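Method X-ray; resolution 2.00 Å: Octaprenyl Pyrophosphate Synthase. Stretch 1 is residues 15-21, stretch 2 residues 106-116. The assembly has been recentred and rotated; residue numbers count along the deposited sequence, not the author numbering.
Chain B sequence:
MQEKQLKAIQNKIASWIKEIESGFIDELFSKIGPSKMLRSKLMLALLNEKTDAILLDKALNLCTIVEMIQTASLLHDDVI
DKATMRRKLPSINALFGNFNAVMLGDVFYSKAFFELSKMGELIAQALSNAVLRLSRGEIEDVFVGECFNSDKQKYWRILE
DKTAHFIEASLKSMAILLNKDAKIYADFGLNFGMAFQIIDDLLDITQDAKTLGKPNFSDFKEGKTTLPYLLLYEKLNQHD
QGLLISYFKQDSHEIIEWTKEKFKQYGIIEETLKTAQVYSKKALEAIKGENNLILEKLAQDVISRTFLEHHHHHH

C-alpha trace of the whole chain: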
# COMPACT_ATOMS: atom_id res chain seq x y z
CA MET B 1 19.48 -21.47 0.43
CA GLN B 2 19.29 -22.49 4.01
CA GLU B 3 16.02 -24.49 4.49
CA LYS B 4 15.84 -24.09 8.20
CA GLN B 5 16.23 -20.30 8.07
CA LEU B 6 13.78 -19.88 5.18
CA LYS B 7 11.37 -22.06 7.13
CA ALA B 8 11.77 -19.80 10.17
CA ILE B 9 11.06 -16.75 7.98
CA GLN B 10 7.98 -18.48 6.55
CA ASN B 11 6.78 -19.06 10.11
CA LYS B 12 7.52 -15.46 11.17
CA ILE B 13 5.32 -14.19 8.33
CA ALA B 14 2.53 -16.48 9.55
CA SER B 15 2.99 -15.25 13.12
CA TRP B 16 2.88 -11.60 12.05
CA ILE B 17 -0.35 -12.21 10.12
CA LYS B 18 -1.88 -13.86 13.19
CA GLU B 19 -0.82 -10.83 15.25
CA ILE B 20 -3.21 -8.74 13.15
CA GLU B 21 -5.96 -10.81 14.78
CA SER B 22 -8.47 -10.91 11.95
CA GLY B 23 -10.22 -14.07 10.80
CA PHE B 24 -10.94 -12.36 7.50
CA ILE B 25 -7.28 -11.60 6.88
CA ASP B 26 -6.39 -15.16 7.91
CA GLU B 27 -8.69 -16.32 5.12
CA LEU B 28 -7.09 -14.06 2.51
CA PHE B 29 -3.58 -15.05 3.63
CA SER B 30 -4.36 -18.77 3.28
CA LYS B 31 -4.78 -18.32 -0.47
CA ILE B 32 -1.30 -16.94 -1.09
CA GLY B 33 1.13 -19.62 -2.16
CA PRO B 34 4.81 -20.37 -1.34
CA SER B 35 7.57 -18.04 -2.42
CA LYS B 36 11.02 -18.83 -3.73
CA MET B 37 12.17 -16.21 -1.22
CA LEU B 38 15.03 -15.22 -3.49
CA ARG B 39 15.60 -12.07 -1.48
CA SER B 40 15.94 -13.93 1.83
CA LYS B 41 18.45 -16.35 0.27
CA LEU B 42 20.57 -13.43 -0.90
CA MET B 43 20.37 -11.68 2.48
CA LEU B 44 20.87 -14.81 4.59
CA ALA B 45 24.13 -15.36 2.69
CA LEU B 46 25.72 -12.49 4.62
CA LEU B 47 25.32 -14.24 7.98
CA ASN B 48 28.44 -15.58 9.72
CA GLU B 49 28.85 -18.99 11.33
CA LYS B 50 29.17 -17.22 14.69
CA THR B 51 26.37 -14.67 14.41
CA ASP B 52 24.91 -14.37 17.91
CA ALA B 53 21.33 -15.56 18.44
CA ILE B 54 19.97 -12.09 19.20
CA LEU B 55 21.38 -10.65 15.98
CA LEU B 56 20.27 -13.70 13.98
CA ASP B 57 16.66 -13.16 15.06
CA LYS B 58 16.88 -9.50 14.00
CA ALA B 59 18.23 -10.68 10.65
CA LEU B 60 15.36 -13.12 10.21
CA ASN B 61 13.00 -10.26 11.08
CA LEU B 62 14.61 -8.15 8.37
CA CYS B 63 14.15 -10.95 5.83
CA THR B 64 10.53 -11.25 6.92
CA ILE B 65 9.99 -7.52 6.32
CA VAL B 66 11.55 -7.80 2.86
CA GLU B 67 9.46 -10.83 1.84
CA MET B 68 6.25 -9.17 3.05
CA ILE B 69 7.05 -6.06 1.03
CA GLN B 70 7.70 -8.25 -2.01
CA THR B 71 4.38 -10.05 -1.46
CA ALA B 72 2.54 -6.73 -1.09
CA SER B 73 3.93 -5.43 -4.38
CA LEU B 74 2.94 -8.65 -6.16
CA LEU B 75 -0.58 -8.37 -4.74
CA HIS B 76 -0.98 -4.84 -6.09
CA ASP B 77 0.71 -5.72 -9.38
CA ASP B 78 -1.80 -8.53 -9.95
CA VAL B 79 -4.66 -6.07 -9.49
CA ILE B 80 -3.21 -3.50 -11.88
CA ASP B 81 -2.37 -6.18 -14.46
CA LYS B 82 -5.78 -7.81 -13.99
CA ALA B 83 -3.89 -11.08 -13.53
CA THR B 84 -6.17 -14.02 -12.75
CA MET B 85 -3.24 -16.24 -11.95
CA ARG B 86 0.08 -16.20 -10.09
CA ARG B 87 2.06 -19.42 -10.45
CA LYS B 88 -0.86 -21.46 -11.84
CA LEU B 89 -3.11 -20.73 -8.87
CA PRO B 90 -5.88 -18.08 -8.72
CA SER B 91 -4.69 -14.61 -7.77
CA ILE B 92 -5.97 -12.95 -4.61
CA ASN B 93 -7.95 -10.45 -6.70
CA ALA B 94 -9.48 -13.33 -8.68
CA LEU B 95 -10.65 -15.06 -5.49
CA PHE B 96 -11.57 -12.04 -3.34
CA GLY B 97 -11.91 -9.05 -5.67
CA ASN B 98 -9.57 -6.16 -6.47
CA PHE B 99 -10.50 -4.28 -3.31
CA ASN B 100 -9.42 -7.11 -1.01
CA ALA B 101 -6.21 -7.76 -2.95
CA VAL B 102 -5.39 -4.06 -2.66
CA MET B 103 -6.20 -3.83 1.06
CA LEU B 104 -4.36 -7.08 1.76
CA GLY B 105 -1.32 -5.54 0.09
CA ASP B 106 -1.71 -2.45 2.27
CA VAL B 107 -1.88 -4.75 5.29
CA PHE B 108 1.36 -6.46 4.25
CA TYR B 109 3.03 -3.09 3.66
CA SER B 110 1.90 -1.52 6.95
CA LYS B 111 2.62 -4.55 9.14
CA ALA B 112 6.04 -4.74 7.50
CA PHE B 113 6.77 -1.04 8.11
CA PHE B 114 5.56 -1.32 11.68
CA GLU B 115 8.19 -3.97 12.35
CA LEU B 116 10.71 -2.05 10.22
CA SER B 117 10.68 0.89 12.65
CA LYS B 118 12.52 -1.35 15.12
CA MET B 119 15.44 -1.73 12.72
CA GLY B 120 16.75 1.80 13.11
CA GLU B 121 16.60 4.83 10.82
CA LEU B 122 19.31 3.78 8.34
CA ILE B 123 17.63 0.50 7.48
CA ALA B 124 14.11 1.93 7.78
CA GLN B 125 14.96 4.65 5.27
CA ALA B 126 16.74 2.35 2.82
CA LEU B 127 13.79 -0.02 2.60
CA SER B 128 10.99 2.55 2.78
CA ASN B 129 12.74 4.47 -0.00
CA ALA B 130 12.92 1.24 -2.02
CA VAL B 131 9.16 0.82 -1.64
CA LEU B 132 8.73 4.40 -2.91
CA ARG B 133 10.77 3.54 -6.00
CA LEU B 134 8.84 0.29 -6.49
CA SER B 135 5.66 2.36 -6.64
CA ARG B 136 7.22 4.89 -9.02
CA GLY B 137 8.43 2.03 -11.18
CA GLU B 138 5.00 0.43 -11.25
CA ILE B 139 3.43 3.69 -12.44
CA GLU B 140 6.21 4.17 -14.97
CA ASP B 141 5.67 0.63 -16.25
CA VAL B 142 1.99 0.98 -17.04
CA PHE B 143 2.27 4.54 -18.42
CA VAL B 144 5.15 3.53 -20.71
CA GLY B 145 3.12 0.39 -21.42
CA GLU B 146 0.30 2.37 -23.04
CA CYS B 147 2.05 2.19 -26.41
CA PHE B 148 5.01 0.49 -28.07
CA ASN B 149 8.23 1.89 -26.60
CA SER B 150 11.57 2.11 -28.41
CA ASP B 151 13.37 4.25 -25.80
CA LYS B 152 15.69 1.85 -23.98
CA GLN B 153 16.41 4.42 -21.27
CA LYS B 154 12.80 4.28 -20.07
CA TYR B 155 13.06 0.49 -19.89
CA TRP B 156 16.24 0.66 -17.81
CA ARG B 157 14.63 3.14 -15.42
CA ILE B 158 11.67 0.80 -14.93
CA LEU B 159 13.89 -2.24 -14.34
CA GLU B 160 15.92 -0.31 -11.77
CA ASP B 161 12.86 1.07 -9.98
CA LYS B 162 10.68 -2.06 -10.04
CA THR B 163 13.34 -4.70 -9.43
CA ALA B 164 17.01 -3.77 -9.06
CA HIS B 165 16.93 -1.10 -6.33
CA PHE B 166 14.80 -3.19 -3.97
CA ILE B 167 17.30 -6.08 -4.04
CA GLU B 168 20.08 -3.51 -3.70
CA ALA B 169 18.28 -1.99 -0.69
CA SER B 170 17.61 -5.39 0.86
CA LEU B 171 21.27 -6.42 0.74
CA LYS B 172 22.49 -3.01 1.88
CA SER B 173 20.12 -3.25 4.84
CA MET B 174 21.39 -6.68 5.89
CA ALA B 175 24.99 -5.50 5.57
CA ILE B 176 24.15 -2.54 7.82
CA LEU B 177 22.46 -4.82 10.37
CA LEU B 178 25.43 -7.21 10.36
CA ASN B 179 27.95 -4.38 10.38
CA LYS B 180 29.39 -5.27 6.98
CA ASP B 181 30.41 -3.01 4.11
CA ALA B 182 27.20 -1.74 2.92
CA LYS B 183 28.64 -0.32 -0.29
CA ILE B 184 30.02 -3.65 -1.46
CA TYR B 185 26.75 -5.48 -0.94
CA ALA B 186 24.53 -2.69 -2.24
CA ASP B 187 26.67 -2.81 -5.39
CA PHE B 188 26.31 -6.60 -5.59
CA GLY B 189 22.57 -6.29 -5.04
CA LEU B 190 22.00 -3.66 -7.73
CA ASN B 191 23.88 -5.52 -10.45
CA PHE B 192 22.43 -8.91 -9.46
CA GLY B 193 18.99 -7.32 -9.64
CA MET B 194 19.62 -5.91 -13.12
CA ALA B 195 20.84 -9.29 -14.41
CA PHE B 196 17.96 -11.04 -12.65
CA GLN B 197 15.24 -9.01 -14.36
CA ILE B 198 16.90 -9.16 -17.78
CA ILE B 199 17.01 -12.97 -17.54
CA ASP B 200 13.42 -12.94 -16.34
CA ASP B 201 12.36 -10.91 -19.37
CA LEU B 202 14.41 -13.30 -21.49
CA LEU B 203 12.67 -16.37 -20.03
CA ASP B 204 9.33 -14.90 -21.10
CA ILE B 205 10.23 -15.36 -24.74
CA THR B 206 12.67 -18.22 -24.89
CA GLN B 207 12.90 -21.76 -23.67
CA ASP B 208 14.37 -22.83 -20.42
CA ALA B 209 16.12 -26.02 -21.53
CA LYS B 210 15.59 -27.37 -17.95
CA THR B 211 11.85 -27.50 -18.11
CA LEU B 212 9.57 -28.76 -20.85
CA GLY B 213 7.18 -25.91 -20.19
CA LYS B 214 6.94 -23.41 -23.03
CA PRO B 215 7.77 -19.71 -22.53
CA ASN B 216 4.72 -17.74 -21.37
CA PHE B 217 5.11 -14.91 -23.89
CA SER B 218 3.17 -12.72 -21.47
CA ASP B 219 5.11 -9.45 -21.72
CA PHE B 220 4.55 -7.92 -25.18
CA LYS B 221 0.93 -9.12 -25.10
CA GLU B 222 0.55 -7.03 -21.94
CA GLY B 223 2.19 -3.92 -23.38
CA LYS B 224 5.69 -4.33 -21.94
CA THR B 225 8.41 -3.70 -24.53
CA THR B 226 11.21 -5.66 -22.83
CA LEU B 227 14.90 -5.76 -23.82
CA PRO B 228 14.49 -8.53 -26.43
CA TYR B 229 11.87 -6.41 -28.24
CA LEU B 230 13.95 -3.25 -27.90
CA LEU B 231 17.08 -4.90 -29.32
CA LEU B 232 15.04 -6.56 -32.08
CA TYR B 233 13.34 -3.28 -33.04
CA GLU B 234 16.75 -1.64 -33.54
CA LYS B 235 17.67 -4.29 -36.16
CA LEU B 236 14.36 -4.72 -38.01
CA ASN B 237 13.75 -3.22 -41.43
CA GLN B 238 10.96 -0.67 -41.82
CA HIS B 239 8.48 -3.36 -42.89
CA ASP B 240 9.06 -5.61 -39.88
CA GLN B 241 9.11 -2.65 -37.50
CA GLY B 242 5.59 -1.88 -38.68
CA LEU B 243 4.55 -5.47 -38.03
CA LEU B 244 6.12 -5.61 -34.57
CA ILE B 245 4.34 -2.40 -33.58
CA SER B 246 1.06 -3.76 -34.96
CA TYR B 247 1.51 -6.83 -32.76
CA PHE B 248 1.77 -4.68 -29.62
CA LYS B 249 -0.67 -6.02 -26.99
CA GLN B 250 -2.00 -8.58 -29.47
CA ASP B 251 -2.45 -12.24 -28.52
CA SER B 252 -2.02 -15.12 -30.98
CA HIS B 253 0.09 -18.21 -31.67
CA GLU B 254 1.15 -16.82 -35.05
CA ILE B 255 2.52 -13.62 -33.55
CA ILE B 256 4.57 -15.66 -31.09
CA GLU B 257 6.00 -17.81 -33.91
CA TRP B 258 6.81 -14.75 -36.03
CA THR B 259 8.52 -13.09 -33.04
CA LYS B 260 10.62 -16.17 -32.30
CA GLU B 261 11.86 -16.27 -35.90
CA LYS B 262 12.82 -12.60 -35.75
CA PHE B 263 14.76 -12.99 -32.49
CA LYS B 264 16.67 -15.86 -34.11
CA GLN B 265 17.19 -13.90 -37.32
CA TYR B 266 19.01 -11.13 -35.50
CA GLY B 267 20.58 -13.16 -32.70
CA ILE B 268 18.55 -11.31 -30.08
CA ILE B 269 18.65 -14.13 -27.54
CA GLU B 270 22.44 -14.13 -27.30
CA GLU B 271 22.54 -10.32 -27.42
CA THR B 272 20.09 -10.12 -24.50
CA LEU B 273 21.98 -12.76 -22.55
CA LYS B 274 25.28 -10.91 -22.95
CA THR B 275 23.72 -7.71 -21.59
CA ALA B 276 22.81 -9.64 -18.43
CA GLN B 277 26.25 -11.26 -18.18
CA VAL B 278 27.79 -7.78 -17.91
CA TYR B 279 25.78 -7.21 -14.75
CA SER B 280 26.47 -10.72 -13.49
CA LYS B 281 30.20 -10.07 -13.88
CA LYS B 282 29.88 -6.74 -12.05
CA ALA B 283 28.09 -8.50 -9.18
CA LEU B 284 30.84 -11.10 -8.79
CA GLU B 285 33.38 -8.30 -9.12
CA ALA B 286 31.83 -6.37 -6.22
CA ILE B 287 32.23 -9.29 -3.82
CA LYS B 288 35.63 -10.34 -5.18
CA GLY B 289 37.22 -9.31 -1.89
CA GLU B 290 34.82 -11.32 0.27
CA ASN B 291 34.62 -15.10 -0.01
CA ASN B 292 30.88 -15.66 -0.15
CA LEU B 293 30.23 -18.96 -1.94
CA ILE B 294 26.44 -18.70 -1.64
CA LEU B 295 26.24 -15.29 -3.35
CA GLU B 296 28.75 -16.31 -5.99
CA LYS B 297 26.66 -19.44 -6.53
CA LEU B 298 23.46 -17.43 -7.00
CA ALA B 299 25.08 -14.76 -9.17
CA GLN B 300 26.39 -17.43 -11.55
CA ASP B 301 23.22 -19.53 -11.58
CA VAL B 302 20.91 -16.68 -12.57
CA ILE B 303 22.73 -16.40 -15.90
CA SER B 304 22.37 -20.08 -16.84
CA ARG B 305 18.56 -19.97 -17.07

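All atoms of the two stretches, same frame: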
# COMPACT_ATOMS: atom_id res chain seq x y z
N SER B 15 3.20 -15.78 11.78
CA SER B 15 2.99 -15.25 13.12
C SER B 15 2.56 -13.79 13.06
O SER B 15 1.67 -13.37 13.79
CB SER B 15 4.27 -15.38 13.95
OG SER B 15 4.61 -16.74 14.13
N TRP B 16 3.21 -13.02 12.19
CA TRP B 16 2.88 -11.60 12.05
C TRP B 16 1.46 -11.41 11.52
O TRP B 16 0.77 -10.46 11.91
CB TRP B 16 3.90 -10.92 11.13
CG TRP B 16 5.26 -10.70 11.77
CD1 TRP B 16 5.66 -11.15 13.01
CD2 TRP B 16 6.37 -9.98 11.23
NE1 TRP B 16 6.95 -10.74 13.26
CE2 TRP B 16 7.41 -10.02 12.19
CE3 TRP B 16 6.58 -9.29 10.03
CZ2 TRP B 16 8.65 -9.41 11.98
CZ3 TRP B 16 7.83 -8.68 9.82
CH2 TRP B 16 8.84 -8.75 10.79
N ILE B 17 1.01 -12.30 10.64
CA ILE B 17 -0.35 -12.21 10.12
C ILE B 17 -1.33 -12.51 11.25
O ILE B 17 -2.35 -11.85 11.38
CB ILE B 17 -0.59 -13.20 8.95
CG1 ILE B 17 0.17 -12.73 7.71
CG2 ILE B 17 -2.09 -13.30 8.63
CD1 ILE B 17 -0.27 -11.37 7.20
N LYS B 18 -1.01 -13.51 12.07
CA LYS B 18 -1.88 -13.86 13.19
C LYS B 18 -1.93 -12.73 14.22
O LYS B 18 -2.93 -12.57 14.92
CB LYS B 18 -1.40 -15.14 13.87
CG LYS B 18 -1.73 -16.42 13.11
CD LYS B 18 -1.29 -17.64 13.90
CE LYS B 18 -1.71 -18.95 13.23
NZ LYS B 18 -1.07 -19.13 11.89
N GLU B 19 -0.86 -11.94 14.31
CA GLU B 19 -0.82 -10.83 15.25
C GLU B 19 -1.80 -9.72 14.86
O GLU B 19 -2.15 -8.88 15.68
CB GLU B 19 0.60 -10.25 15.34
CG GLU B 19 1.61 -11.25 15.91
CD GLU B 19 3.02 -10.68 16.05
OE1 GLU B 19 3.33 -9.62 15.47
OE2 GLU B 19 3.83 -11.31 16.76
N ILE B 20 -2.25 -9.74 13.61
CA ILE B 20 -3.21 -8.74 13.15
C ILE B 20 -4.58 -9.07 13.73
O ILE B 20 -5.47 -8.23 13.80
CB ILE B 20 -3.26 -8.70 11.61
CG1 ILE B 20 -1.86 -8.40 11.06
CG2 ILE B 20 -4.24 -7.63 11.13
CD1 ILE B 20 -1.77 -8.36 9.55
N GLU B 21 -4.73 -10.32 14.16
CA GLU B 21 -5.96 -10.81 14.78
C GLU B 21 -7.23 -10.50 13.99
O GLU B 21 -8.10 -9.75 14.43
CB GLU B 21 -6.08 -10.25 16.21
CG GLU B 21 -4.87 -10.56 17.07
CD GLU B 21 -4.98 -10.01 18.49
OE1 GLU B 21 -5.30 -8.82 18.64
OE2 GLU B 21 -4.73 -10.77 19.44
N ASP B 106 -1.94 -3.57 1.36
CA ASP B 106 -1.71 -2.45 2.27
C ASP B 106 -1.40 -2.98 3.66
O ASP B 106 -0.60 -2.41 4.40
CB ASP B 106 -2.94 -1.53 2.33
CG ASP B 106 -3.10 -0.72 1.07
OD1 ASP B 106 -2.13 -0.64 0.28
OD2 ASP B 106 -4.19 -0.14 0.87
N VAL B 107 -2.07 -4.08 4.01
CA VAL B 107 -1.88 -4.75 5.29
C VAL B 107 -0.45 -5.29 5.36
O VAL B 107 0.24 -5.14 6.37
CB VAL B 107 -2.86 -5.93 5.44
CG1 VAL B 107 -2.38 -6.88 6.53
CG2 VAL B 107 -4.26 -5.40 5.77
N PHE B 108 0.00 -5.93 4.28
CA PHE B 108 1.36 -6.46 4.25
C PHE B 108 2.36 -5.32 4.38
O PHE B 108 3.29 -5.40 5.17
CB PHE B 108 1.62 -7.24 2.95
CG PHE B 108 1.41 -8.73 3.07
CD1 PHE B 108 0.13 -9.26 3.16
CD2 PHE B 108 2.50 -9.60 3.11
CE1 PHE B 108 -0.08 -10.63 3.27
CE2 PHE B 108 2.31 -10.97 3.22
CZ PHE B 108 1.02 -11.50 3.30
N TYR B 109 2.15 -4.25 3.61
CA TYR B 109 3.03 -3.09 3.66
C TYR B 109 3.09 -2.42 5.04
O TYR B 109 4.17 -2.13 5.54
CB TYR B 109 2.59 -2.02 2.65
CG TYR B 109 3.07 -2.21 1.23
CD1 TYR B 109 4.41 -2.50 0.95
CD2 TYR B 109 2.19 -2.05 0.15
CE1 TYR B 109 4.86 -2.63 -0.36
CE2 TYR B 109 2.63 -2.17 -1.16
CZ TYR B 109 3.97 -2.46 -1.41
OH TYR B 109 4.41 -2.59 -2.71
N SER B 110 1.93 -2.18 5.64
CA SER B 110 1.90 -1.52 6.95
C SER B 110 2.45 -2.38 8.09
O SER B 110 3.18 -1.88 8.94
CB SER B 110 0.48 -1.03 7.27
OG SER B 110 -0.49 -2.05 7.12
N LYS B 111 2.11 -3.66 8.10
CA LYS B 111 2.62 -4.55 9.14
C LYS B 111 4.14 -4.62 9.00
O LYS B 111 4.87 -4.60 9.99
CB LYS B 111 2.02 -5.96 9.01
CG LYS B 111 2.58 -6.99 10.00
CD LYS B 111 2.39 -6.58 11.47
CE LYS B 111 2.96 -7.64 12.41
NZ LYS B 111 2.90 -7.26 13.86
N ALA B 112 4.61 -4.68 7.75
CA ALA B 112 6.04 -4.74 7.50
C ALA B 112 6.75 -3.47 7.96
O ALA B 112 7.82 -3.55 8.56
CB ALA B 112 6.30 -4.97 6.01
N PHE B 113 6.16 -2.30 7.69
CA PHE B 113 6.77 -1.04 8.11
C PHE B 113 6.74 -0.89 9.62
O PHE B 113 7.65 -0.30 10.22
CB PHE B 113 6.04 0.16 7.51
CG PHE B 113 6.75 1.48 7.74
CD1 PHE B 113 7.78 1.88 6.89
CD2 PHE B 113 6.40 2.30 8.80
CE1 PHE B 113 8.45 3.09 7.11
CE2 PHE B 113 7.05 3.51 9.02
CZ PHE B 113 8.08 3.91 8.17
N PHE B 114 5.69 -1.41 10.24
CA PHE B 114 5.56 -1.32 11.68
C PHE B 114 6.76 -2.02 12.32
O PHE B 114 7.40 -1.48 13.22
CB PHE B 114 4.27 -1.99 12.15
CG PHE B 114 4.11 -2.00 13.65
CD1 PHE B 114 3.73 -0.85 14.33
CD2 PHE B 114 4.39 -3.15 14.38
CE1 PHE B 114 3.64 -0.85 15.73
CE2 PHE B 114 4.30 -3.16 15.77
CZ PHE B 114 3.92 -2.01 16.45
N GLU B 115 7.06 -3.22 11.83
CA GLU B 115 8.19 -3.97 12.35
C GLU B 115 9.51 -3.31 11.95
O GLU B 115 10.48 -3.32 12.70
CB GLU B 115 8.13 -5.41 11.83
CG GLU B 115 6.91 -6.20 12.28
CD GLU B 115 6.74 -6.25 13.79
OE1 GLU B 115 7.77 -6.20 14.50
OE2 GLU B 115 5.59 -6.36 14.26
N LEU B 116 9.52 -2.72 10.75
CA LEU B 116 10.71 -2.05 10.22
C LEU B 116 11.22 -0.93 11.13
O LEU B 116 12.44 -0.72 11.25
CB LEU B 116 10.41 -1.50 8.82
CG LEU B 116 11.55 -0.77 8.09
CD1 LEU B 116 12.76 -1.69 7.93
CD2 LEU B 116 11.05 -0.30 6.72
O HOH W 1 5.53 -7.83 16.74

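What holds the charged end of the contact together? Lys 111 sits between two carboxylates: its NZ donates a hydrogen bond to OE1 of Glu 19 across the interface at 2.9 Å, and another to OE2 of Glu 115, one helical turn along its own helix, also at 2.9 Å. Both are salt bridges; the one to Glu 19 joins the stretches, and the one to Glu 115 lies within stretch 2. The lysine side chain stays extended beyond a chi2 near +60°.

How can two acids lie so close? OE1 of Glu 19 and OE2 of Glu 115 are 4.1 Å apart, a repulsive arrangement on its own. The shared Lys 111 offsets it, and water 1 helps by donating to both oxygens, at 3.1 Å from Glu 19 OE1 and 2.9 Å from Glu 115 OE2.

What does the Trp 16 indole contribute? Glu 115 CG lies over one ring face, 3.5 Å from Trp 16 CH2, in a CH-pi contact only 9° off the normal of the six-membered ring. Lys 111 NZ stands over the five-membered ring of Trp 16, 5.0 Å from its centroid, a longer cation-pi interaction. Closer in, Lys 111 CE packs 3.6 Å from Trp 16 CB, so the last methylene of the lysine packs against the tryptophan beside its charged end.

How are the backbones arranged, and where does the contact become apolar? Stretch 2 is helical throughout; stretch 1 begins as helix and finishes in a type I turn from Lys 18 to Glu 21, where phi becomes positive. The CA atoms of Trp 16 and Lys 111 approach to 7.6 Å. Toward the start of stretch 2, Ile 20 CD1 meets Val 107 CG1 at 3.4 Å, and Ile 17 CD1 reaches Phe 108 CE1 at 4.0 Å.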